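Putative phthiocerol dimycocerosate transporter LppX (Mycobacterium tuberculosis, PDB 2BYO) may help move phthiocerol dimycocerosates from the cell membrane to the outer membrane, with a U-shaped beta-half-barrel whose hydrophobic cavity can hold one such lipid. Local coordinates at residues C75-E80 with V94-D99; E137-I142 with H180-S185; S154-K157 with G162-S165. All coordinates share one frame; numbering follows the deposited sequence.

How the interactions relate
Interactions 1 and 2 both join strands of the one antiparallel sheet that are not neighbours: interaction 1 reaches across one intervening strand and interaction 2 across two. Their centres lie about 28 Å apart. Each combines two buried residues with two partly exposed ones. Interaction 1 is apolar, with an aromatic face and a sulfur, whereas interaction 2 adds a guanidinium group and a bridging water to its aliphatic core. Interaction 3 lies in the helical connection between strands 142-151 and 167-174, nested within the chain loop that interaction 2 closes, and its nearest atoms are about 9 Å from that contact. It pairs a small buried valine-alanine core with an exposed lysine chain resting on a backbone carbonyl.

Interaction 1. Residues C75-E80 with V94-D99; sequences CTYNDE and VKLFDD. With ZN (zinc ion), chain D.
V94 is the bump of this contact, and the side chains of C75 and Y77 form the hollow that takes it. Its two methyls divide the work: CG1 reaches C75 SG at 3.8 Å, while CG2 sits over one face of the Y77 ring, 4.3 Å from Y77 CD2. Y77 points CG away from its backbone N (chi1 168°), which carries the ring beside V94. L96 adds a second bump farther along: its CD1 approaches Y77 CE2 obliquely at 4.1 Å, the two side chains crossing at about a right angle. N78 CG packs on a face of the same ring.

Both strands end in tight turns, type I' from Y77 to E80 and type II' from L96 to D99. The latter offers two carboxylates to a zinc ion, D98 OD1 and D99 OD2 each at 1.9 Å. The axes of the short segments 75-77 and 94-96 approach to 9.2 Å, a spacing that reflects the strand between them, and are inclined at 64°. That strand is 83-88, with V83 touching both C75 and V94; strand 57-65 borders C75 on one flank, and strand 99-105 brings L103 against Y77 and V94 on the other.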
ATOM      1  N   CYS A  75      -2.971  -9.539  10.938  1.00 26.90           N
ATOM      2  CA  CYS A  75      -4.008  -8.681  10.388  1.00 28.28           C
ATOM      3  C   CYS A  75      -5.272  -8.703  11.227  1.00 28.25           C
ATOM      4  O   CYS A  75      -5.428  -9.525  12.129  1.00 28.84           O
ATOM      5  CB  CYS A  75      -4.329  -9.077   8.938  1.00 27.59           C
ATOM      6  SG  CYS A  75      -5.225 -10.605   8.703  1.00 30.70           S
ATOM      7  N   THR A  76      -6.151  -7.765  10.922  1.00 29.58           N
ATOM      8  CA  THR A  76      -7.505  -7.759  11.439  1.00 30.96           C
ATOM      9  C   THR A  76      -8.370  -8.180  10.258  1.00 32.03           C
ATOM     10  O   THR A  76      -8.381  -7.497   9.225  1.00 31.94           O
ATOM     11  CB  THR A  76      -7.905  -6.361  11.961  1.00 31.21           C
ATOM     12  OG1 THR A  76      -7.073  -6.016  13.077  1.00 29.44           O
ATOM     13  CG2 THR A  76      -9.366  -6.337  12.407  1.00 33.97           C
ATOM     14  N   TYR A  77      -9.065  -9.304  10.421  1.00 33.82           N
ATOM     15  CA  TYR A  77      -9.877  -9.917   9.379  1.00 35.56           C
ATOM     16  C   TYR A  77     -11.279 -10.178   9.919  1.00 37.89           C
ATOM     17  O   TYR A  77     -11.446 -10.869  10.927  1.00 37.87           O
ATOM     18  CB  TYR A  77      -9.241 -11.239   8.913  1.00 35.88           C
ATOM     19  CG  TYR A  77     -10.163 -12.062   8.039  1.00 37.85           C
ATOM     20  CD1 TYR A  77     -10.398 -11.709   6.717  1.00 39.13           C
ATOM     21  CD2 TYR A  77     -10.814 -13.185   8.541  1.00 40.53           C
ATOM     22  CE1 TYR A  77     -11.257 -12.439   5.920  1.00 41.35           C
ATOM     23  CE2 TYR A  77     -11.674 -13.926   7.742  1.00 42.73           C
ATOM     24  CZ  TYR A  77     -11.890 -13.541   6.436  1.00 43.02           C
ATOM     25  OH  TYR A  77     -12.738 -14.267   5.642  1.00 46.25           O
ATOM     26  N   ASN A  78     -12.284  -9.629   9.242  1.00 40.00           N
ATOM     27  CA  ASN A  78     -13.671  -9.708   9.681  1.00 42.41           C
ATOM     28  C   ASN A  78     -13.842  -9.347  11.160  1.00 42.30           C
ATOM     29  O   ASN A  78     -14.599  -9.988  11.888  1.00 43.53           O
ATOM     30  CB  ASN A  78     -14.241 -11.101   9.366  1.00 44.09           C
ATOM     31  CG  ASN A  78     -14.498 -11.307   7.871  1.00 47.51           C
ATOM     32  OD1 ASN A  78     -14.305 -10.398   7.052  1.00 48.43           O
ATOM     33  ND2 ASN A  78     -14.948 -12.503   7.514  1.00 50.14           N
ATOM     34  N   ASP A  79     -13.114  -8.313  11.578  1.00 43.70           N
ATOM     35  CA  ASP A  79     -13.119  -7.776  12.945  1.00 44.74           C
ATOM     36  C   ASP A  79     -12.413  -8.645  13.977  1.00 42.36           C
ATOM     37  O   ASP A  79     -12.416  -8.314  15.155  1.00 43.62           O
ATOM     38  CB  ASP A  79     -14.533  -7.432  13.423  1.00 48.82           C
ATOM     39  CG  ASP A  79     -15.101  -6.229  12.723  1.00 54.82           C
ATOM     40  OD1 ASP A  79     -14.356  -5.240  12.523  1.00 58.97           O
ATOM     41  OD2 ASP A  79     -16.301  -6.267  12.376  1.00 61.91           O
ATOM     42  N   GLU A  80     -11.802  -9.739  13.541  1.00 40.16           N
ATOM     43  CA  GLU A  80     -10.956 -10.536  14.410  1.00 37.99           C
ATOM     44  C   GLU A  80      -9.545  -9.974  14.312  1.00 36.76           C
ATOM     45  O   GLU A  80      -8.952  -9.973  13.243  1.00 36.95           O
ATOM     46  CB  GLU A  80     -10.963 -12.002  13.980  1.00 36.64           C
ATOM     47  CG  GLU A  80     -10.092 -12.932  14.827  1.00 35.61           C
ATOM     48  CD  GLU A  80     -10.709 -13.294  16.173  1.00 36.84           C
ATOM     49  OE1 GLU A  80     -11.809 -12.801  16.520  1.00 34.92           O
ATOM     50  OE2 GLU A  80     -10.071 -14.083  16.898  1.00 35.47           O
ATOM     51  N   VAL A  94      -4.982 -16.474   5.641  1.00 37.25           N
ATOM     52  CA  VAL A  94      -5.111 -16.099   7.056  1.00 35.71           C
ATOM     53  C   VAL A  94      -5.374 -17.363   7.884  1.00 35.60           C
ATOM     54  O   VAL A  94      -5.907 -18.340   7.374  1.00 36.05           O
ATOM     55  CB  VAL A  94      -6.248 -15.067   7.325  1.00 35.65           C
ATOM     56  CG1 VAL A  94      -5.938 -13.748   6.668  1.00 37.55           C
ATOM     57  CG2 VAL A  94      -7.601 -15.582   6.855  1.00 38.02           C
ATOM     58  N   LYS A  95      -4.965 -17.333   9.151  1.00 35.11           N
ATOM     59  CA  LYS A  95      -5.128 -18.459  10.066  1.00 34.59           C
ATOM     60  C   LYS A  95      -6.241 -18.144  11.061  1.00 33.69           C
ATOM     61  O   LYS A  95      -6.172 -17.161  11.815  1.00 33.99           O
ATOM     62  CB  LYS A  95      -3.822 -18.750  10.806  1.00 33.89           C
ATOM     63  CG  LYS A  95      -3.796 -20.069  11.580  1.00 36.81           C
ATOM     64  CD  LYS A  95      -2.486 -20.224  12.345  1.00 37.19           C
ATOM     65  CE  LYS A  95      -2.411 -21.567  13.034  1.00 42.03           C
ATOM     66  NZ  LYS A  95      -1.139 -21.736  13.797  1.00 43.43           N
ATOM     67  N   LEU A  96      -7.274 -18.974  11.037  1.00 34.29           N
ATOM     68  CA  LEU A  96      -8.374 -18.887  11.982  1.00 33.86           C
ATOM     69  C   LEU A  96      -8.400 -20.151  12.819  1.00 33.28           C
ATOM     70  O   LEU A  96      -8.577 -21.269  12.312  1.00 32.86           O
ATOM     71  CB  LEU A  96      -9.692 -18.707  11.258  1.00 35.26           C
ATOM     72  CG  LEU A  96      -9.801 -17.434  10.432  1.00 35.72           C
ATOM     73  CD1 LEU A  96     -11.072 -17.503   9.603  1.00 39.58           C
ATOM     74  CD2 LEU A  96      -9.799 -16.216  11.327  1.00 36.89           C
ATOM     75  N   PHE A  97      -8.224 -19.950  14.119  1.00 32.03           N
ATOM     76  CA  PHE A  97      -8.066 -21.035  15.070  1.00 31.53           C
ATOM     77  C   PHE A  97      -6.832 -21.823  14.660  1.00 31.19           C
ATOM     78  O   PHE A  97      -5.775 -21.224  14.594  1.00 30.25           O
ATOM     79  CB  PHE A  97      -9.356 -21.852  15.218  1.00 32.66           C
ATOM     80  CG  PHE A  97      -9.511 -22.442  16.578  1.00 32.14           C
ATOM     81  CD1 PHE A  97      -9.920 -21.648  17.629  1.00 32.29           C
ATOM     82  CD2 PHE A  97      -9.181 -23.758  16.826  1.00 32.98           C
ATOM     83  CE1 PHE A  97     -10.042 -22.166  18.901  1.00 32.83           C
ATOM     84  CE2 PHE A  97      -9.299 -24.283  18.103  1.00 34.36           C
ATOM     85  CZ  PHE A  97      -9.736 -23.471  19.141  1.00 32.59           C
ATOM     86  N   ASP A  98      -6.919 -23.124  14.385  1.00 32.89           N
ATOM     87  CA  ASP A  98      -5.729 -23.872  13.952  1.00 32.98           C
ATOM     88  C   ASP A  98      -5.636 -24.038  12.430  1.00 34.18           C
ATOM     89  O   ASP A  98      -4.830 -24.835  11.950  1.00 35.59           O
ATOM     90  CB  ASP A  98      -5.683 -25.266  14.601  1.00 34.35           C
ATOM     91  CG  ASP A  98      -6.868 -26.142  14.210  1.00 34.91           C
ATOM     92  OD1 ASP A  98      -7.955 -25.603  13.944  1.00 34.34           O
ATOM     93  OD2 ASP A  98      -6.716 -27.369  14.185  1.00 36.67           O
ATOM     94  N   ASP A  99      -6.456 -23.308  11.677  1.00 33.72           N
ATOM     95  CA  ASP A  99      -6.660 -23.616  10.259  1.00 35.86           C
ATOM     96  C   ASP A  99      -6.371 -22.415   9.380  1.00 35.60           C
ATOM     97  O   ASP A  99      -6.946 -21.339   9.579  1.00 33.95           O
ATOM     98  CB  ASP A  99      -8.103 -24.065  10.002  1.00 36.84           C
ATOM     99  CG  ASP A  99      -8.528 -25.219  10.872  1.00 37.13           C
ATOM    100  OD1 ASP A  99      -7.926 -26.308  10.782  1.00 38.79           O
ATOM    101  OD2 ASP A  99      -9.502 -25.048  11.643  1.00 38.37           O
TER
HETATM  102 ZN    ZN D1210      -9.586 -26.223  13.171  1.00 34.25          ZN

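Interaction 2. Residues E137-I142 with H180-S185. With LNL (alpha-linolenic acid), chain K.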
ATOM      1  N   GLU A 137       6.098  17.098   6.772  1.00 35.35           N
ATOM      2  CA  GLU A 137       5.482  16.444   7.917  1.00 36.04           C
ATOM      3  C   GLU A 137       6.405  15.317   8.412  1.00 35.31           C
ATOM      4  O   GLU A 137       7.002  14.589   7.605  1.00 33.05           O
ATOM      5  CB  GLU A 137       4.121  15.874   7.514  1.00 37.03           C
ATOM      6  CG  GLU A 137       3.344  15.212   8.650  1.00 38.29           C
ATOM      7  CD  GLU A 137       1.988  14.683   8.210  1.00 39.21           C
ATOM      8  OE1 GLU A 137       1.341  15.327   7.357  1.00 38.65           O
ATOM      9  OE2 GLU A 137       1.564  13.621   8.730  1.00 45.46           O
ATOM     10  N   VAL A 138       6.539  15.203   9.734  1.00 36.01           N
ATOM     11  CA  VAL A 138       7.369  14.176  10.351  1.00 36.29           C
ATOM     12  C   VAL A 138       6.500  12.956  10.648  1.00 35.47           C
ATOM     13  O   VAL A 138       5.446  13.072  11.272  1.00 35.57           O
ATOM     14  CB  VAL A 138       8.061  14.677  11.639  1.00 38.23           C
ATOM     15  CG1 VAL A 138       8.979  13.593  12.217  1.00 39.03           C
ATOM     16  CG2 VAL A 138       8.872  15.942  11.350  1.00 38.61           C
ATOM     17  N   ILE A 139       6.932  11.800  10.153  1.00 35.31           N
ATOM     18  CA  ILE A 139       6.266  10.525  10.413  1.00 35.63           C
ATOM     19  C   ILE A 139       7.315   9.555  10.918  1.00 36.58           C
ATOM     20  O   ILE A 139       8.312   9.316  10.228  1.00 35.90           O
ATOM     21  CB  ILE A 139       5.628   9.934   9.137  1.00 34.40           C
ATOM     22  CG1 ILE A 139       4.500  10.834   8.637  1.00 34.79           C
ATOM     23  CG2 ILE A 139       5.096   8.533   9.405  1.00 34.72           C
ATOM     24  CD1 ILE A 139       4.038  10.485   7.256  1.00 34.49           C
ATOM     25  N   ASP A 140       7.096   8.994  12.111  1.00 38.94           N
ATOM     26  CA  ASP A 140       8.033   8.037  12.718  1.00 38.69           C
ATOM     27  C   ASP A 140       9.450   8.606  12.776  1.00 38.27           C
ATOM     28  O   ASP A 140      10.425   7.915  12.481  1.00 37.57           O
ATOM     29  CB  ASP A 140       8.047   6.716  11.929  1.00 39.79           C
ATOM     30  CG  ASP A 140       6.730   5.979  11.985  1.00 42.30           C
ATOM     31  OD1 ASP A 140       6.053   6.047  13.035  1.00 46.76           O
ATOM     32  OD2 ASP A 140       6.386   5.312  10.982  1.00 45.45           O
ATOM     33  N   GLY A 141       9.566   9.875  13.133  1.00 38.12           N
ATOM     34  CA  GLY A 141      10.881  10.507  13.227  1.00 38.75           C
ATOM     35  C   GLY A 141      11.543  10.866  11.903  1.00 37.15           C
ATOM     36  O   GLY A 141      12.659  11.378  11.905  1.00 37.23           O
ATOM     37  N   ILE A 142      10.854  10.627  10.780  1.00 34.62           N
ATOM     38  CA  ILE A 142      11.377  10.946   9.445  1.00 33.46           C
ATOM     39  C   ILE A 142      10.662  12.176   8.879  1.00 32.46           C
ATOM     40  O   ILE A 142       9.423  12.236   8.882  1.00 29.89           O
ATOM     41  CB  ILE A 142      11.192   9.752   8.469  1.00 32.80           C
ATOM     42  CG1 ILE A 142      11.868   8.493   9.022  1.00 33.18           C
ATOM     43  CG2 ILE A 142      11.771  10.057   7.071  1.00 30.95           C
ATOM     44  CD1 ILE A 142      11.302   7.207   8.404  1.00 33.80           C
ATOM     45  N   HIS A 180      12.287   7.314   0.366  1.00 26.19           N
ATOM     46  CA  HIS A 180      11.406   6.224   0.788  1.00 26.39           C
ATOM     47  C   HIS A 180       9.971   6.709   0.740  1.00 25.70           C
ATOM     48  O   HIS A 180       9.688   7.848   1.116  1.00 25.32           O
ATOM     49  CB  HIS A 180      11.695   5.767   2.218  1.00 25.96           C
ATOM     50  CG  HIS A 180      12.937   4.949   2.358  1.00 26.52           C
ATOM     51  ND1 HIS A 180      13.769   5.049   3.457  1.00 27.22           N
ATOM     52  CD2 HIS A 180      13.483   4.012   1.551  1.00 25.72           C
ATOM     53  CE1 HIS A 180      14.776   4.206   3.314  1.00 28.42           C
ATOM     54  NE2 HIS A 180      14.625   3.561   2.171  1.00 26.98           N
ATOM     55  N   LEU A 181       9.077   5.850   0.275  1.00 25.29           N
ATOM     56  CA  LEU A 181       7.655   6.138   0.345  1.00 26.23           C
ATOM     57  C   LEU A 181       7.195   5.773   1.756  1.00 25.60           C
ATOM     58  O   LEU A 181       6.748   4.643   2.004  1.00 25.96           O
ATOM     59  CB  LEU A 181       6.895   5.345  -0.726  1.00 26.75           C
ATOM     60  CG  LEU A 181       5.393   5.651  -0.837  1.00 27.53           C
ATOM     61  CD1 LEU A 181       5.118   7.132  -1.143  1.00 28.47           C
ATOM     62  CD2 LEU A 181       4.767   4.775  -1.929  1.00 30.16           C
ATOM     63  N   VAL A 182       7.341   6.715   2.685  1.00 24.86           N
ATOM     64  CA  VAL A 182       7.080   6.437   4.107  1.00 24.42           C
ATOM     65  C   VAL A 182       5.594   6.113   4.308  1.00 24.95           C
ATOM     66  O   VAL A 182       5.232   5.173   5.026  1.00 24.80           O
ATOM     67  CB  VAL A 182       7.513   7.622   5.007  1.00 24.26           C
ATOM     68  CG1 VAL A 182       7.210   7.333   6.479  1.00 24.68           C
ATOM     69  CG2 VAL A 182       8.988   7.913   4.826  1.00 24.71           C
ATOM     70  N   ARG A 183       4.740   6.872   3.632  1.00 24.13           N
ATOM     71  CA  ARG A 183       3.316   6.656   3.719  1.00 25.35           C
ATOM     72  C   ARG A 183       2.600   7.021   2.414  1.00 25.69           C
ATOM     73  O   ARG A 183       3.036   7.902   1.648  1.00 24.21           O
ATOM     74  CB  ARG A 183       2.756   7.453   4.909  1.00 25.47           C
ATOM     75  CG  ARG A 183       1.260   7.293   5.196  1.00 26.35           C
ATOM     76  CD  ARG A 183       0.894   7.934   6.535  1.00 27.43           C
ATOM     77  NE  ARG A 183       1.406   7.143   7.655  1.00 28.27           N
ATOM     78  CZ  ARG A 183       1.385   7.530   8.926  1.00 30.95           C
ATOM     79  NH1 ARG A 183       0.906   8.719   9.266  1.00 30.75           N
ATOM     80  NH2 ARG A 183       1.863   6.721   9.867  1.00 32.94           N
ATOM     81  N   ALA A 184       1.501   6.312   2.175  1.00 26.68           N
ATOM     82  CA  ALA A 184       0.597   6.594   1.076  1.00 27.51           C
ATOM     83  C   ALA A 184      -0.813   6.319   1.551  1.00 28.30           C
ATOM     84  O   ALA A 184      -1.059   5.338   2.247  1.00 28.81           O
ATOM     85  CB  ALA A 184       0.938   5.724  -0.112  1.00 28.47           C
ATOM     86  N   SER A 185      -1.744   7.184   1.190  1.00 28.26           N
ATOM     87  CA  SER A 185      -3.118   6.972   1.578  1.00 30.07           C
ATOM     88  C   SER A 185      -4.095   7.466   0.510  1.00 30.45           C
ATOM     89  O   SER A 185      -3.764   8.321  -0.313  1.00 29.99           O
ATOM     90  CB  SER A 185      -3.406   7.615   2.943  1.00 30.02           C
ATOM     91  OG  SER A 185      -3.573   9.007   2.840  1.00 33.18           O
TER
HETATM   92  O1  LNL K1217      -0.748  -8.441  -2.319  1.00 70.19           O
HETATM   93  C1  LNL K1217      -0.320  -8.681  -1.164  1.00 68.63           C
HETATM   94  O2  LNL K1217      -1.082  -8.711  -0.170  1.00 70.08           O
HETATM   95  C2  LNL K1217       1.158  -8.968  -0.967  1.00 67.94           C
HETATM   96  C3  LNL K1217       1.926  -7.732  -0.514  1.00 66.97           C
HETATM   97  C4  LNL K1217       1.781  -7.464   0.988  1.00 66.63           C
HETATM   98  C5  LNL K1217       0.952  -6.225   1.362  1.00 66.24           C
HETATM   99  C6  LNL K1217       1.278  -4.959   0.551  1.00 66.63           C
HETATM  100  C7  LNL K1217       0.092  -3.992   0.537  1.00 66.44           C
HETATM  101  C8  LNL K1217      -0.880  -4.239  -0.623  1.00 65.85           C
HETATM  102  C9  LNL K1217      -1.525  -2.944  -1.124  1.00 64.83           C
HETATM  103  C10 LNL K1217      -3.006  -2.814  -0.770  1.00 63.34           C
HETATM  104  C11 LNL K1217      -3.162  -1.945   0.463  1.00 61.91           C
HETATM  105  C12 LNL K1217      -3.059  -0.608   0.449  1.00 59.92           C
HETATM  106  C13 LNL K1217      -2.791   0.208  -0.802  1.00 58.98           C
HETATM  107  C14 LNL K1217      -2.198   1.575  -0.457  1.00 57.69           C
HETATM  108  C15 LNL K1217      -3.243   2.677  -0.274  1.00 55.04           C
HETATM  109  C16 LNL K1217      -2.740   4.022  -0.801  1.00 54.39           C
HETATM  110  C17 LNL K1217      -2.767   4.093  -2.331  1.00 54.52           C
HETATM  111  C18 LNL K1217      -2.411   5.466  -2.869  1.00 53.13           C
HETATM  112  O   HOH W   1      -0.044  11.153   8.113  1.00 40.45           O
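I139 lays its CG2 methyl over one face of the R183 guanidinium, 3.7 Å from NH2 and offset toward the rim of that flat group. The same I139 CG2 meets V182 CG1 at 3.8 Å, the two side chains sliding past each other in opposite directions. The other branch of I139 crosses the arginine stem at a slant, CD1 4.0 Å from R183 CB. I142 CG2 meets the valine's other methyl, V182 CG2, at 4.2 Å.

That two consecutive residues can both face I139 follows from a classic beta bulge, in which V182 and R183 lie opposite W172 on the adjacent strand. I139 ends the outermost strand 129-139 and I142 begins strand 142-151, joined by a type I' turn from I139 to I142; strands 142-151 and 167-174 separate strand 129-139 from the bulged strand 181-187 of the half-barrel.

R183 leaves the backbone extended and then bends at chi3 (-72°), which brings its guanidinium beneath the I139 methyl. A water lies in plane at the guanidinium edge, accepting from R183 NH1 at 2.9 Å and donating to E137 OE2 at 3.0 Å. R183 NE is held by T196 OG1, and E137 OE1 by W172 NE1, so both ends of this bridge are anchored. Beyond the bulge, A184 O lies 3.7 Å from C16 of a bound alpha-linolenic acid.

Interaction 3. Residues S154-K157 with G162-S165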
ATOM      1  N   SER A 154     -10.145   4.741 -12.831  1.00 59.60           N
ATOM      2  CA  SER A 154      -9.574   3.528 -13.412  1.00 62.21           C
ATOM      3  C   SER A 154      -8.450   2.970 -12.549  1.00 59.80           C
ATOM      4  O   SER A 154      -8.328   1.757 -12.393  1.00 60.45           O
ATOM      5  CB  SER A 154      -9.073   3.793 -14.839  1.00 65.11           C
ATOM      6  OG  SER A 154      -8.022   4.742 -14.849  1.00 62.60           O
ATOM      7  N   SER A 155      -7.638   3.855 -11.977  1.00 57.48           N
ATOM      8  CA  SER A 155      -6.607   3.435 -11.040  1.00 55.32           C
ATOM      9  C   SER A 155      -7.176   3.125  -9.662  1.00 54.02           C
ATOM     10  O   SER A 155      -6.680   2.231  -8.979  1.00 53.69           O
ATOM     11  CB  SER A 155      -5.506   4.483 -10.926  1.00 52.93           C
ATOM     12  OG  SER A 155      -4.725   4.479 -12.103  1.00 55.66           O
ATOM     13  N   VAL A 156      -8.204   3.861  -9.250  1.00 53.82           N
ATOM     14  CA  VAL A 156      -8.809   3.630  -7.942  1.00 53.29           C
ATOM     15  C   VAL A 156      -9.437   2.228  -7.909  1.00 55.82           C
ATOM     16  O   VAL A 156      -9.322   1.529  -6.905  1.00 54.95           O
ATOM     17  CB  VAL A 156      -9.830   4.735  -7.563  1.00 53.35           C
ATOM     18  CG1 VAL A 156     -10.463   4.453  -6.208  1.00 53.60           C
ATOM     19  CG2 VAL A 156      -9.155   6.107  -7.520  1.00 51.16           C
ATOM     20  N   LYS A 157     -10.051   1.812  -9.019  1.00 59.49           N
ATOM     21  CA  LYS A 157     -10.653   0.474  -9.141  1.00 63.21           C
ATOM     22  C   LYS A 157      -9.679  -0.681  -8.927  1.00 63.29           C
ATOM     23  O   LYS A 157     -10.086  -1.769  -8.521  1.00 64.18           O
ATOM     24  CB  LYS A 157     -11.326   0.298 -10.507  1.00 67.04           C
ATOM     25  CG  LYS A 157     -12.616   1.054 -10.656  1.00 68.74           C
ATOM     26  CD  LYS A 157     -13.187   0.861 -12.048  1.00 73.62           C
ATOM     27  CE  LYS A 157     -14.223   1.910 -12.373  1.00 75.08           C
ATOM     28  NZ  LYS A 157     -14.670   1.790 -13.785  1.00 81.62           N
ATOM     29  N   GLY A 162     -15.180  -1.284  -6.914  1.00 65.96           N
ATOM     30  CA  GLY A 162     -16.458  -0.581  -7.015  1.00 67.82           C
ATOM     31  C   GLY A 162     -16.346   0.925  -7.196  1.00 65.50           C
ATOM     32  O   GLY A 162     -17.360   1.601  -7.327  1.00 67.61           O
ATOM     33  N   ALA A 163     -15.120   1.450  -7.202  1.00 62.28           N
ATOM     34  CA  ALA A 163     -14.892   2.894  -7.311  1.00 60.60           C
ATOM     35  C   ALA A 163     -15.499   3.477  -8.589  1.00 63.17           C
ATOM     36  O   ALA A 163     -15.283   2.950  -9.680  1.00 65.11           O
ATOM     37  CB  ALA A 163     -13.391   3.204  -7.244  1.00 57.36           C
ATOM     38  N   LYS A 164     -16.256   4.564  -8.445  1.00 63.16           N
ATOM     39  CA  LYS A 164     -16.938   5.189  -9.577  1.00 65.85           C
ATOM     40  C   LYS A 164     -16.432   6.587  -9.929  1.00 63.69           C
ATOM     41  O   LYS A 164     -16.858   7.157 -10.939  1.00 65.14           O
ATOM     42  CB  LYS A 164     -18.442   5.263  -9.300  1.00 68.94           C
ATOM     43  CG  LYS A 164     -19.124   3.912  -9.176  1.00 72.74           C
ATOM     44  CD  LYS A 164     -19.109   3.135 -10.488  1.00 76.51           C
ATOM     45  CE  LYS A 164     -20.086   1.975 -10.441  1.00 79.89           C
ATOM     46  NZ  LYS A 164     -19.799   1.034  -9.319  1.00 80.44           N
ATOM     47  N   SER A 165     -15.546   7.149  -9.111  1.00 59.23           N
ATOM     48  CA  SER A 165     -15.008   8.481  -9.386  1.00 58.45           C
ATOM     49  C   SER A 165     -13.544   8.583  -9.029  1.00 54.92           C
ATOM     50  O   SER A 165     -12.976   7.690  -8.372  1.00 53.44           O
ATOM     51  CB  SER A 165     -15.807   9.568  -8.644  1.00 58.70           C
ATOM     52  OG  SER A 165     -15.645   9.478  -7.234  1.00 57.72           O
TER
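V156 presses its CG1 methyl onto the methyl of A163, CB to CG1 at 3.3 Å, closer than usual van der Waals contact. The contact belongs to the helix-and-loop connection between the neighbouring antiparallel strands 142-151 and 167-174 of the half-barrel, where the loop at 162-165 folds against helix 153-159. The V156 branch reaches A163 because CG1 stands opposite the backbone N (chi1 179°), and the valine CB also comes to 3.9 Å from A163 CB. The other methyl, V156 CG2, faces the backbone, 4.2 Å from S165 O. Beyond the contact V156 also packs on L188.

K157 takes the more exposed side. Its chain is extended beyond CG and passes alongside the A163 carbonyl, with CG 3.4 Å and CE 3.1 Å from A163 O. The carbon next to the ammonium is probably polarised, which may favour its approach to that oxygen. The K157 CG also meets A163 CB, so the alanine touches both V156 and K157. Within the loop, K164 folds back toward the preceding backbone, and its NZ donates to G162 O at 3.2 Å, from above the carbonyl plane, 37° out of it.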